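PDB 5I62: potential RNA-dependent RNA polymerase from Human picobirnavirus, which synthesises RNA on an RNA template from ribonucleoside triphosphates, probably in both transcription and replication of the viral double-stranded RNA genome. Local coordinates for residues A[91-96]-A[312-317]. Sequence-based numbering, arbitrary orientation.
Sequences DIDSYY and EIRYGI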
# COMPACT_ATOMS: atom_id res chain seq x y z
N ASP A 91 11.08 -15.00 3.07
CA ASP A 91 10.41 -13.71 2.99
C ASP A 91 10.86 -12.79 4.11
O ASP A 91 10.99 -11.58 3.91
CB ASP A 91 8.89 -13.90 3.03
CG ASP A 91 8.38 -14.74 1.88
OD1 ASP A 91 9.06 -14.75 0.83
OD2 ASP A 91 7.31 -15.37 2.02
N ILE A 92 11.10 -13.36 5.30
CA ILE A 92 11.62 -12.58 6.42
C ILE A 92 13.08 -12.22 6.20
O ILE A 92 13.47 -11.06 6.39
CB ILE A 92 11.45 -13.34 7.75
CG1 ILE A 92 9.99 -13.74 7.97
CG2 ILE A 92 12.00 -12.49 8.92
CD1 ILE A 92 9.82 -14.52 9.26
N ASP A 93 13.90 -13.23 5.86
CA ASP A 93 15.32 -13.03 5.57
C ASP A 93 15.52 -11.84 4.64
O ASP A 93 16.45 -11.05 4.82
CB ASP A 93 15.91 -14.28 4.91
CG ASP A 93 16.02 -15.48 5.86
OD1 ASP A 93 15.92 -15.28 7.10
OD2 ASP A 93 16.21 -16.61 5.36
N SER A 94 14.65 -11.71 3.63
CA SER A 94 14.79 -10.66 2.61
C SER A 94 14.89 -9.27 3.23
O SER A 94 15.68 -8.44 2.78
CB SER A 94 13.61 -10.73 1.65
OG SER A 94 13.79 -9.84 0.55
N TYR A 95 14.12 -9.01 4.29
CA TYR A 95 14.18 -7.70 4.93
C TYR A 95 15.53 -7.42 5.55
O TYR A 95 15.94 -6.25 5.66
CB TYR A 95 13.08 -7.56 5.98
CG TYR A 95 11.73 -7.32 5.37
CD1 TYR A 95 10.96 -8.36 4.88
CD2 TYR A 95 11.26 -6.03 5.21
CE1 TYR A 95 9.74 -8.13 4.30
CE2 TYR A 95 10.04 -5.78 4.62
CZ TYR A 95 9.28 -6.84 4.17
OH TYR A 95 8.07 -6.59 3.59
N TYR A 96 16.21 -8.46 6.04
CA TYR A 96 17.50 -8.30 6.71
C TYR A 96 18.65 -8.35 5.72
O TYR A 96 19.65 -7.66 5.90
CB TYR A 96 17.67 -9.39 7.77
CG TYR A 96 16.75 -9.20 8.95
CD1 TYR A 96 15.47 -9.72 8.94
CD2 TYR A 96 17.17 -8.49 10.07
CE1 TYR A 96 14.60 -9.53 10.02
CE2 TYR A 96 16.32 -8.29 11.16
CZ TYR A 96 15.05 -8.81 11.12
OH TYR A 96 14.21 -8.61 12.20
N GLU A 312 9.83 -16.28 19.92
CA GLU A 312 10.93 -16.19 18.96
C GLU A 312 10.98 -14.78 18.39
O GLU A 312 9.98 -14.29 17.87
CB GLU A 312 10.79 -17.22 17.84
CG GLU A 312 10.80 -18.64 18.38
CD GLU A 312 10.92 -19.66 17.27
OE1 GLU A 312 11.96 -19.65 16.58
OE2 GLU A 312 9.98 -20.44 17.08
N ILE A 313 12.15 -14.16 18.48
CA ILE A 313 12.35 -12.77 18.13
C ILE A 313 13.65 -12.65 17.34
O ILE A 313 14.67 -13.25 17.70
CB ILE A 313 12.37 -11.87 19.38
CG1 ILE A 313 11.11 -12.05 20.23
CG2 ILE A 313 12.54 -10.39 18.97
CD1 ILE A 313 11.18 -11.33 21.58
N ARG A 314 13.62 -11.89 16.27
CA ARG A 314 14.80 -11.63 15.48
C ARG A 314 15.20 -10.17 15.65
O ARG A 314 14.33 -9.31 15.75
CB ARG A 314 14.52 -11.96 14.02
CG ARG A 314 15.70 -11.80 13.10
CD ARG A 314 15.39 -12.43 11.77
NE ARG A 314 16.55 -12.31 10.90
CZ ARG A 314 16.65 -12.91 9.72
NH1 ARG A 314 15.66 -13.69 9.29
NH2 ARG A 314 17.73 -12.73 8.99
N TYR A 315 16.51 -9.90 15.68
CA TYR A 315 17.07 -8.56 15.92
C TYR A 315 17.95 -8.13 14.75
O TYR A 315 18.31 -8.94 13.89
CB TYR A 315 17.88 -8.52 17.22
CG TYR A 315 17.09 -8.96 18.45
CD1 TYR A 315 16.94 -10.31 18.76
CD2 TYR A 315 16.48 -8.02 19.27
CE1 TYR A 315 16.20 -10.71 19.89
CE2 TYR A 315 15.74 -8.41 20.39
CZ TYR A 315 15.61 -9.75 20.70
OH TYR A 315 14.85 -10.12 21.80
N GLY A 316 18.30 -6.85 14.73
CA GLY A 316 19.21 -6.29 13.75
C GLY A 316 18.52 -5.30 12.81
O GLY A 316 17.29 -5.24 12.72
N ILE A 317 19.33 -4.52 12.09
CA ILE A 317 18.75 -3.56 11.16
C ILE A 317 18.18 -4.28 9.95
O ILE A 317 18.58 -5.41 9.61
CB ILE A 317 19.76 -2.47 10.74
CG1 ILE A 317 20.95 -3.08 9.99
CG2 ILE A 317 20.20 -1.66 11.95
CD1 ILE A 317 21.82 -2.02 9.29
O HOH W 1 15.09 -6.65 13.85
O HOH W 2 20.64 -6.91 8.91
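A cation-pi stack of Arg314 on Tyr96, extended by a salt bridge to Asp93, ties helix 89-97 to the strand 306-309/312-314 hairpin of the viral RNA-dependent RNA polymerase, at the protein surface. The Arg314 side chain leaves the strand with CG anti to the backbone N (chi1 -177°) and runs extended to NE across one face of the phenol ring, the two side chains sliding past each other in opposite directions. CG lies near CZ and OH, and CD makes a CH-pi contact 3.9 Å from the centroid of the Tyr96 ring. Arg314 NE sits over the ring, 3.4 Å from Tyr96 CD1, and the guanidinium lies nearly flat on it, planes 6° apart. Arg314 CZ is displaced from the ring centre, and NH2 continues past the ring to Tyr96 CB.

One turn earlier in the helix, Asp93 starts out pointing away from the strand, yet its carboxylate comes round to the guanidinium edge. Arg314 NH1 donates to Asp93 OD1 at 2.7 Å with a nearly straight N-H...O angle of 166°. The bond stays close to the guanidinium plane, although the carboxylate is turned steeply across it. Stack and salt bridge together should fix the rotation of the guanidinium, and the carboxylate probably offsets its charge. Ile92 CG2 touches Arg314 NH1 in a van der Waals contact.

Beyond Arg314 the chain bends round the ring at Gly316, whose positive phi suits glycine, and Tyr315 O approaches Tyr96 CE2. His318 meets the same ring edge-to-face, while Leu306 and Trp204 bring neighbouring strands against Tyr96. Two waters complete the join: one donates to Ile317 O and, over a longer 3.3 Å, to Tyr96 O; the other, in the ring plane, is hydrogen-bonded to Tyr96 OH at 2.7 Å and Gly316 O at 2.8 Å.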